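Local coordinates for sarcosine oxidase (Pyrococcus horikoshii, PDB 1Y56), which forms the beta subunit of an FAD-, FMN- and ATP-containing L-proline dehydrogenase complex and probably oxidises L-proline with its FAD, at residues Ala200-Ala205 / Tyr307-Pro312; Ile218-Tyr223 / Ile329-Ser334. All blocks are in the same frame, centred on the assembly; numbering follows the deposited sequence.

Interaction 1: Ala200-Ala205 / Tyr307-Pro312; sequences ATNAWA and YYAKTP. With FAD (flavin-adenine dinucleotide), chain I.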
loop_
_atom_site.group_PDB
_atom_site.type_symbol
_atom_site.label_atom_id
_atom_site.label_comp_id
_atom_site.label_asym_id
_atom_site.label_seq_id
_atom_site.Cartn_x
_atom_site.Cartn_y
_atom_site.Cartn_z
ATOM N N ALA B 200 -2.883 -11.520 -46.435
ATOM C CA ALA B 200 -4.253 -11.975 -46.241
ATOM C C ALA B 200 -4.687 -11.735 -44.796
ATOM O O ALA B 200 -4.918 -12.676 -44.029
ATOM C CB ALA B 200 -4.392 -13.425 -46.616
ATOM N N THR B 201 -4.800 -10.466 -44.430
ATOM C CA THR B 201 -5.111 -10.106 -43.066
ATOM C C THR B 201 -6.317 -9.180 -43.066
ATOM O O THR B 201 -6.330 -8.189 -42.336
ATOM C CB THR B 201 -3.903 -9.379 -42.402
ATOM O OG1 THR B 201 -3.583 -8.195 -43.144
ATOM C CG2 THR B 201 -2.672 -10.274 -42.350
ATOM N N ASN B 202 -7.345 -9.494 -43.854
ATOM C CA ASN B 202 -8.194 -8.399 -44.335
ATOM C C ASN B 202 -8.340 -7.156 -43.430
ATOM O O ASN B 202 -7.773 -6.121 -43.766
ATOM C CB ASN B 202 -9.444 -8.819 -45.161
ATOM C CG ASN B 202 -10.558 -9.372 -44.339
ATOM O OD1 ASN B 202 -10.335 -9.933 -43.272
ATOM N ND2 ASN B 202 -11.783 -9.241 -44.845
ATOM N N ALA B 203 -9.013 -7.242 -42.283
ATOM C CA ALA B 203 -9.192 -6.044 -41.439
ATOM C C ALA B 203 -7.869 -5.336 -41.110
ATOM O O ALA B 203 -7.805 -4.107 -41.057
ATOM C CB ALA B 203 -9.959 -6.365 -40.178
ATOM N N TRP B 204 -6.814 -6.117 -40.926
ATOM C CA TRP B 204 -5.486 -5.577 -40.629
ATOM C C TRP B 204 -4.647 -5.209 -41.874
ATOM O O TRP B 204 -3.504 -4.758 -41.745
ATOM C CB TRP B 204 -4.703 -6.569 -39.764
ATOM C CG TRP B 204 -5.296 -6.832 -38.417
ATOM C CD1 TRP B 204 -4.985 -6.197 -37.253
ATOM C CD2 TRP B 204 -6.274 -7.824 -38.082
ATOM N NE1 TRP B 204 -5.713 -6.721 -36.211
ATOM C CE2 TRP B 204 -6.513 -7.722 -36.691
ATOM C CE3 TRP B 204 -6.983 -8.780 -38.823
ATOM C CZ2 TRP B 204 -7.437 -8.540 -36.020
ATOM C CZ3 TRP B 204 -7.908 -9.599 -38.151
ATOM C CH2 TRP B 204 -8.123 -9.471 -36.765
ATOM N N ALA B 205 -5.209 -5.392 -43.066
ATOM C CA ALA B 205 -4.445 -5.255 -44.315
ATOM C C ALA B 205 -3.556 -4.016 -44.381
ATOM O O ALA B 205 -2.392 -4.119 -44.795
ATOM C CB ALA B 205 -5.359 -5.316 -45.523
ATOM N N TYR B 307 -15.393 -8.033 -37.580
ATOM C CA TYR B 307 -15.037 -7.046 -38.585
ATOM C C TYR B 307 -15.578 -7.394 -39.968
ATOM O O TYR B 307 -15.483 -8.537 -40.411
ATOM C CB TYR B 307 -13.517 -6.917 -38.684
ATOM C CG TYR B 307 -12.809 -6.679 -37.378
ATOM C CD1 TYR B 307 -13.371 -5.876 -36.384
ATOM C CD2 TYR B 307 -11.554 -7.225 -37.148
ATOM C CE1 TYR B 307 -12.706 -5.653 -35.184
ATOM C CE2 TYR B 307 -10.882 -7.008 -35.964
ATOM C CZ TYR B 307 -11.461 -6.223 -34.984
ATOM O OH TYR B 307 -10.784 -6.008 -33.804
ATOM N N TYR B 308 -16.160 -6.414 -40.643
ATOM C CA TYR B 308 -16.170 -6.449 -42.087
ATOM C C TYR B 308 -14.934 -5.630 -42.432
ATOM O O TYR B 308 -14.707 -4.575 -41.836
ATOM C CB TYR B 308 -17.402 -5.747 -42.642
ATOM C CG TYR B 308 -18.680 -6.559 -42.776
ATOM C CD1 TYR B 308 -18.891 -7.752 -42.054
ATOM C CD2 TYR B 308 -19.714 -6.097 -43.609
ATOM C CE1 TYR B 308 -20.101 -8.471 -42.181
ATOM C CE2 TYR B 308 -20.913 -6.787 -43.740
ATOM C CZ TYR B 308 -21.109 -7.973 -43.033
ATOM O OH TYR B 308 -22.314 -8.632 -43.195
ATOM N N ALA B 309 -14.111 -6.121 -43.350
ATOM C CA ALA B 309 -13.022 -5.315 -43.892
ATOM C C ALA B 309 -13.518 -4.678 -45.183
ATOM O O ALA B 309 -13.436 -5.290 -46.257
ATOM C CB ALA B 309 -11.785 -6.149 -44.136
ATOM N N LYS B 310 -14.048 -3.456 -45.064
ATOM C CA LYS B 310 -14.732 -2.774 -46.165
ATOM C C LYS B 310 -13.819 -1.995 -47.115
ATOM O O LYS B 310 -12.895 -1.312 -46.672
ATOM C CB LYS B 310 -15.809 -1.842 -45.611
ATOM C CG LYS B 310 -17.151 -2.522 -45.341
ATOM C CD LYS B 310 -18.295 -1.514 -45.163
ATOM C CE LYS B 310 -18.647 -0.786 -46.470
ATOM N NZ LYS B 310 -19.724 0.237 -46.275
ATOM N N THR B 311 -14.088 -2.109 -48.416
ATOM C CA THR B 311 -13.565 -1.176 -49.413
ATOM C C THR B 311 -14.700 -0.289 -49.922
ATOM O O THR B 311 -15.877 -0.610 -49.715
ATOM C CB THR B 311 -12.947 -1.897 -50.614
ATOM O OG1 THR B 311 -13.943 -2.711 -51.246
ATOM C CG2 THR B 311 -11.755 -2.744 -50.191
ATOM N N PRO B 312 -14.363 0.825 -50.598
ATOM C CA PRO B 312 -15.368 1.757 -51.105
ATOM C C PRO B 312 -16.388 1.147 -52.063
ATOM O O PRO B 312 -17.491 1.682 -52.196
ATOM C CB PRO B 312 -14.537 2.806 -51.836
ATOM C CG PRO B 312 -13.222 2.738 -51.195
ATOM C CD PRO B 312 -13.003 1.299 -50.896
HETATM P PA FAD I . -9.571 -13.148 -41.093
HETATM O O1A FAD I . -9.707 -11.976 -40.168
HETATM O O2A FAD I . -10.414 -14.369 -40.832
HETATM O O5B FAD I . -8.019 -13.541 -41.191
HETATM C C5B FAD I . -7.002 -12.560 -41.068
HETATM C C4B FAD I . -6.000 -13.099 -40.067
HETATM O O4B FAD I . -4.795 -12.346 -40.159
HETATM C C3B FAD I . -6.481 -12.990 -38.622
HETATM O O3B FAD I . -6.651 -14.305 -38.066
HETATM C C2B FAD I . -5.387 -12.208 -37.914
HETATM O O2B FAD I . -4.957 -12.784 -36.691
HETATM C C1B FAD I . -4.223 -12.297 -38.863
HETATM N N9A FAD I . -3.289 -11.163 -38.693
HETATM C C8A FAD I . -3.583 -9.852 -38.602
HETATM N N7A FAD I . -2.427 -9.170 -38.427
HETATM C C5A FAD I . -1.419 -10.064 -38.411
HETATM C C6A FAD I . -0.037 -9.965 -38.280
HETATM N N6A FAD I . 0.555 -8.754 -38.129
HETATM N N1A FAD I . 0.709 -11.086 -38.309
HETATM C C2A FAD I . 0.144 -12.302 -38.462
HETATM N N3A FAD I . -1.186 -12.433 -38.592
HETATM C C4A FAD I . -1.975 -11.323 -38.576
HETATM N N1 FAD I . -18.528 -14.034 -45.048
HETATM C C2 FAD I . -19.217 -14.895 -45.821
HETATM O O2 FAD I . -18.718 -15.253 -46.904
HETATM N N3 FAD I . -20.423 -15.381 -45.467
HETATM C C4 FAD I . -21.019 -15.042 -44.308
HETATM O O4 FAD I . -22.138 -15.513 -43.992
HETATM C C4X FAD I . -20.380 -14.148 -43.457
HETATM N N5 FAD I . -20.915 -13.752 -42.274
HETATM C C5X FAD I . -20.246 -12.883 -41.470
HETATM C C6 FAD I . -20.831 -12.502 -40.257
HETATM C C7 FAD I . -20.170 -11.616 -39.400
HETATM C C7M FAD I . -20.816 -11.213 -38.093
HETATM C C8 FAD I . -18.915 -11.111 -39.772
HETATM C C8M FAD I . -18.170 -10.170 -38.909
HETATM C C9 FAD I . -18.331 -11.489 -40.981
HETATM C C9A FAD I . -18.981 -12.377 -41.838
HETATM N N10 FAD I . -18.392 -12.726 -43.001
HETATM C C10 FAD I . -19.049 -13.624 -43.876
HETATM C "C1'" FAD I . -17.096 -12.162 -43.364
HETATM C "C2'" FAD I . -16.009 -13.198 -43.252
HETATM O "O2'" FAD I . -15.842 -13.490 -41.870
HETATM C "C3'" FAD I . -14.726 -12.597 -43.777
HETATM O "O3'" FAD I . -14.936 -12.119 -45.112
HETATM C "C4'" FAD I . -13.628 -13.645 -43.769
HETATM O "O4'" FAD I . -13.422 -14.175 -42.448
HETATM C "C5'" FAD I . -12.325 -13.055 -44.276
HETATM O "O5'" FAD I . -11.341 -14.044 -44.009
HETATM P P FAD I . -9.822 -13.595 -43.909
HETATM O O1P FAD I . -9.557 -12.671 -45.069
HETATM O O2P FAD I . -9.017 -14.846 -43.703
HETATM O O3P FAD I . -9.870 -12.664 -42.594
#

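Interaction 2: Ile218-Tyr223 / Ile329-Ser334; sequences IPIEPY and IAAGFS. With FAD (flavin-adenine dinucleotide), chain I.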
loop_
_atom_site.group_PDB
_atom_site.type_symbol
_atom_site.label_atom_id
_atom_site.label_comp_id
_atom_site.label_asym_id
_atom_site.label_seq_id
_atom_site.Cartn_x
_atom_site.Cartn_y
_atom_site.Cartn_z
ATOM N N ILE B 218 -4.963 1.764 -50.921
ATOM C CA ILE B 218 -5.832 0.585 -50.910
ATOM C C ILE B 218 -6.703 0.653 -49.665
ATOM O O ILE B 218 -6.397 0.012 -48.651
ATOM C CB ILE B 218 -5.046 -0.733 -50.923
ATOM C CG1 ILE B 218 -4.031 -0.745 -52.068
ATOM C CG2 ILE B 218 -6.002 -1.900 -51.055
ATOM C CD1 ILE B 218 -2.935 -1.782 -51.924
ATOM N N PRO B 219 -7.799 1.431 -49.740
ATOM C CA PRO B 219 -8.566 1.758 -48.552
ATOM C C PRO B 219 -9.357 0.555 -48.056
ATOM O O PRO B 219 -10.290 0.106 -48.714
ATOM C CB PRO B 219 -9.487 2.881 -49.031
ATOM C CG PRO B 219 -9.640 2.663 -50.487
ATOM C CD PRO B 219 -8.391 2.005 -50.965
ATOM N N ILE B 220 -8.954 0.017 -46.917
ATOM C CA ILE B 220 -9.670 -1.095 -46.311
ATOM C C ILE B 220 -9.879 -0.764 -44.843
ATOM O O ILE B 220 -8.916 -0.694 -44.088
ATOM C CB ILE B 220 -8.890 -2.427 -46.453
ATOM C CG1 ILE B 220 -8.621 -2.747 -47.921
ATOM C CG2 ILE B 220 -9.655 -3.572 -45.802
ATOM C CD1 ILE B 220 -7.686 -3.932 -48.131
ATOM N N GLU B 221 -11.127 -0.551 -44.443
ATOM C CA GLU B 221 -11.418 -0.153 -43.071
ATOM C C GLU B 221 -12.164 -1.235 -42.301
ATOM O O GLU B 221 -13.110 -1.821 -42.834
ATOM C CB GLU B 221 -12.263 1.129 -43.036
ATOM C CG GLU B 221 -11.660 2.400 -43.641
ATOM C CD GLU B 221 -10.253 2.703 -43.148
ATOM O OE1 GLU B 221 -9.484 3.290 -43.944
ATOM O OE2 GLU B 221 -9.908 2.348 -41.991
ATOM N N PRO B 222 -11.776 -1.484 -41.027
ATOM C CA PRO B 222 -12.552 -2.421 -40.210
ATOM C C PRO B 222 -13.844 -1.779 -39.713
ATOM O O PRO B 222 -13.817 -0.675 -39.153
ATOM C CB PRO B 222 -11.616 -2.724 -39.039
ATOM C CG PRO B 222 -10.789 -1.512 -38.899
ATOM C CD PRO B 222 -10.628 -0.928 -40.282
ATOM N N TYR B 223 -14.965 -2.456 -39.941
ATOM C CA TYR B 223 -16.261 -2.013 -39.429
ATOM C C TYR B 223 -16.873 -3.045 -38.535
ATOM O O TYR B 223 -16.736 -4.246 -38.760
ATOM C CB TYR B 223 -17.242 -1.736 -40.559
ATOM C CG TYR B 223 -17.002 -0.431 -41.253
ATOM C CD1 TYR B 223 -17.756 0.702 -40.931
ATOM C CD2 TYR B 223 -16.010 -0.321 -42.234
ATOM C CE1 TYR B 223 -17.532 1.912 -41.575
ATOM C CE2 TYR B 223 -15.778 0.875 -42.880
ATOM C CZ TYR B 223 -16.537 1.987 -42.549
ATOM O OH TYR B 223 -16.290 3.169 -43.199
ATOM N N ILE B 329 -1.807 -9.096 -52.577
ATOM C CA ILE B 329 -2.832 -8.776 -51.623
ATOM C C ILE B 329 -4.095 -9.569 -51.962
ATOM O O ILE B 329 -4.454 -9.714 -53.135
ATOM C CB ILE B 329 -3.074 -7.229 -51.534
ATOM C CG1 ILE B 329 -3.903 -6.871 -50.288
ATOM C CG2 ILE B 329 -3.688 -6.693 -52.825
ATOM C CD1 ILE B 329 -3.881 -5.400 -49.906
ATOM N N ALA B 330 -4.720 -10.116 -50.920
ATOM C CA ALA B 330 -6.048 -10.712 -50.992
ATOM C C ALA B 330 -6.805 -10.322 -49.728
ATOM O O ALA B 330 -6.843 -11.087 -48.759
ATOM C CB ALA B 330 -5.948 -12.213 -51.100
ATOM N N ALA B 331 -7.396 -9.125 -49.735
ATOM C CA ALA B 331 -7.990 -8.547 -48.526
ATOM C C ALA B 331 -9.112 -7.548 -48.819
ATOM O O ALA B 331 -9.134 -6.918 -49.873
ATOM C CB ALA B 331 -6.905 -7.885 -47.689
ATOM N N GLY B 332 -10.037 -7.406 -47.876
ATOM C CA GLY B 332 -11.126 -6.444 -47.999
ATOM C C GLY B 332 -12.383 -7.081 -48.554
ATOM O O GLY B 332 -13.006 -6.552 -49.466
ATOM N N PHE B 333 -12.778 -8.214 -47.990
ATOM C CA PHE B 333 -13.871 -8.979 -48.570
ATOM C C PHE B 333 -15.259 -8.454 -48.210
ATOM O O PHE B 333 -16.281 -8.967 -48.679
ATOM C CB PHE B 333 -13.695 -10.457 -48.266
ATOM C CG PHE B 333 -12.470 -11.057 -48.912
ATOM C CD1 PHE B 333 -12.495 -11.462 -50.245
ATOM C CD2 PHE B 333 -11.284 -11.198 -48.197
ATOM C CE1 PHE B 333 -11.348 -12.013 -50.856
ATOM C CE2 PHE B 333 -10.135 -11.747 -48.799
ATOM C CZ PHE B 333 -10.170 -12.157 -50.129
ATOM N N SER B 334 -15.284 -7.398 -47.406
ATOM C CA SER B 334 -16.499 -6.620 -47.192
ATOM C C SER B 334 -17.731 -7.468 -46.853
ATOM O O SER B 334 -18.832 -7.158 -47.289
ATOM C CB SER B 334 -16.788 -5.737 -48.417
ATOM O OG SER B 334 -15.604 -5.111 -48.901
HETATM P PA FAD I . -9.571 -13.148 -41.093
HETATM O O1A FAD I . -9.707 -11.976 -40.168
HETATM O O2A FAD I . -10.414 -14.369 -40.832
HETATM O O5B FAD I . -8.019 -13.541 -41.191
HETATM C C5B FAD I . -7.002 -12.560 -41.068
HETATM C C4B FAD I . -6.000 -13.099 -40.067
HETATM O O4B FAD I . -4.795 -12.346 -40.159
HETATM C C3B FAD I . -6.481 -12.990 -38.622
HETATM O O3B FAD I . -6.651 -14.305 -38.066
HETATM C C2B FAD I . -5.387 -12.208 -37.914
HETATM O O2B FAD I . -4.957 -12.784 -36.691
HETATM C C1B FAD I . -4.223 -12.297 -38.863
HETATM N N9A FAD I . -3.289 -11.163 -38.693
HETATM C C8A FAD I . -3.583 -9.852 -38.602
HETATM N N7A FAD I . -2.427 -9.170 -38.427
HETATM C C5A FAD I . -1.419 -10.064 -38.411
HETATM C C6A FAD I . -0.037 -9.965 -38.280
HETATM N N6A FAD I . 0.555 -8.754 -38.129
HETATM N N1A FAD I . 0.709 -11.086 -38.309
HETATM C C2A FAD I . 0.144 -12.302 -38.462
HETATM N N3A FAD I . -1.186 -12.433 -38.592
HETATM C C4A FAD I . -1.975 -11.323 -38.576
HETATM N N1 FAD I . -18.528 -14.034 -45.048
HETATM C C2 FAD I . -19.217 -14.895 -45.821
HETATM O O2 FAD I . -18.718 -15.253 -46.904
HETATM N N3 FAD I . -20.423 -15.381 -45.467
HETATM C C4 FAD I . -21.019 -15.042 -44.308
HETATM O O4 FAD I . -22.138 -15.513 -43.992
HETATM C C4X FAD I . -20.380 -14.148 -43.457
HETATM N N5 FAD I . -20.915 -13.752 -42.274
HETATM C C5X FAD I . -20.246 -12.883 -41.470
HETATM C C6 FAD I . -20.831 -12.502 -40.257
HETATM C C7 FAD I . -20.170 -11.616 -39.400
HETATM C C7M FAD I . -20.816 -11.213 -38.093
HETATM C C8 FAD I . -18.915 -11.111 -39.772
HETATM C C8M FAD I . -18.170 -10.170 -38.909
HETATM C C9 FAD I . -18.331 -11.489 -40.981
HETATM C C9A FAD I . -18.981 -12.377 -41.838
HETATM N N10 FAD I . -18.392 -12.726 -43.001
HETATM C C10 FAD I . -19.049 -13.624 -43.876
HETATM C "C1'" FAD I . -17.096 -12.162 -43.364
HETATM C "C2'" FAD I . -16.009 -13.198 -43.252
HETATM O "O2'" FAD I . -15.842 -13.490 -41.870
HETATM C "C3'" FAD I . -14.726 -12.597 -43.777
HETATM O "O3'" FAD I . -14.936 -12.119 -45.112
HETATM C "C4'" FAD I . -13.628 -13.645 -43.769
HETATM O "O4'" FAD I . -13.422 -14.175 -42.448
HETATM C "C5'" FAD I . -12.325 -13.055 -44.276
HETATM O "O5'" FAD I . -11.341 -14.044 -44.009
HETATM P P FAD I . -9.822 -13.595 -43.909
HETATM O O1P FAD I . -9.557 -12.671 -45.069
HETATM O O2P FAD I . -9.017 -14.846 -43.703
HETATM O O3P FAD I . -9.870 -12.664 -42.594
#

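Interaction 1: Ala200-Ala205 / Tyr307-Pro312
W204 and Y307 meet as an offset T-shaped aromatic pair: the edge of the tyrosine ring is turned toward the face of the six-membered ring of the indole, with the planes at 73° and the centroids 5.5 Å apart. CE2 of Y307 makes the nearest approach, 3.8 Å from CZ2 of W204. The indole starts from a CG anti to the carbonyl carbon (chi1 -63°), and the C8A edge of the adenine of FAD points at its opposite face, with C8A 3.4 Å from CD2 of W204. A tryptophan suits this place because its two broad faces can serve two partners, the cofactor on one and the tyrosine on the other. An alanine here would probably leave the Y307 edge without its aromatic partner, strip most of the cover from the C8A edge, and deprive E191 of the PH1363 chain of the indole N-H it binds.

The loop 200-205 joins strand 196-199 of the Rossmann-type sheet to helix 205-212, and several of its residues line the FAD pocket. It packs here against strand 299-310 of the eight-stranded sheet.

Apolar packing comes from small residues. CB of A203 sits 3.5 Å from CD2 of Y307, and 4.4 Å from CB of A309; alanines let loop and strand come close, CA of A203 and CA of A309 being 4.6 Å apart.

N202 holds its amide between O1P of FAD over one face and the A309 methyl over the other. Its OD1 is 2.9 Å from O3P of FAD, its ND2 3.2 Å from CB of A309. The hydroxyl of Y307 bonds to the carbonyl of Y272.

Interaction 2: Ile218-Tyr223 / Ile329-Ser334
I220 reaches over the end of strand 327-331 with both branches of its side chain. CD1 lies 4.1 Å from CB of A331 and 3.7 Å from the carbonyl O of the same residue, while CG2 comes down 3.9 Å from CA of G332. Branching at CB gives the fork; the first torsion (chi1 -58°) puts CG2 anti to the backbone N, and an extended second torsion carries CD1 on to A331. A pair of isoleucines extends the patch, CD1 of I218 meeting CD1 of I329 at 4.2 Å; the same methyl of I329 is also 4.4 Å from CD1 of I220. The branched chain of I220 suits the small residues it meets, since A331 and G332 put little bulk beneath it. G332 also has a positive phi of 95°, and with its psi a CB would press on the preceding carbonyl.

Beyond this shell, A205 of helix 205-212 touches both I220 and A331, and A317 of strand 317-318 touches both I218 and I329. The turn after the strand is braced by S334, whose OG donates to the carbonyl O of G332 at 3.0 Å from well above the carbonyl plane, 57° out of it. F333, between them, points away from the isoleucines and brings CB to 3.8 Å from O3' of FAD. The contact thus joins the loop leading into strand 221-230 to the end of strand 327-331, whose following turn borders the cofactor.

The hold between the two segments probably rests on burial and fit of methyl groups, without directional bonds, while their backbones bond to other parts of the chain, E221 with K310 and I329 with G319.

Overall arrangement
From the N terminus the segments come in the order 200-205, 218-223, 307-312, 329-334. Interaction 1 closes a loop of 101 intervening residues from the first to the third, interaction 2 one of 105 residues from the second to the fourth, so the two loops cross and neither nests in the other. Their centres lie only about 3 Å apart. Strands 221-230 and 299-310 are antiparallel neighbours, probably bonded between K310 N and E221 O and between Y308 O and Y223 N. On the Rossmann-type side, N202 packs against G332. Together the contacts join the Rossmann-type sheet of 196-199 and 327-331 to the eight-stranded sheet beside FAD, which both interactions touch.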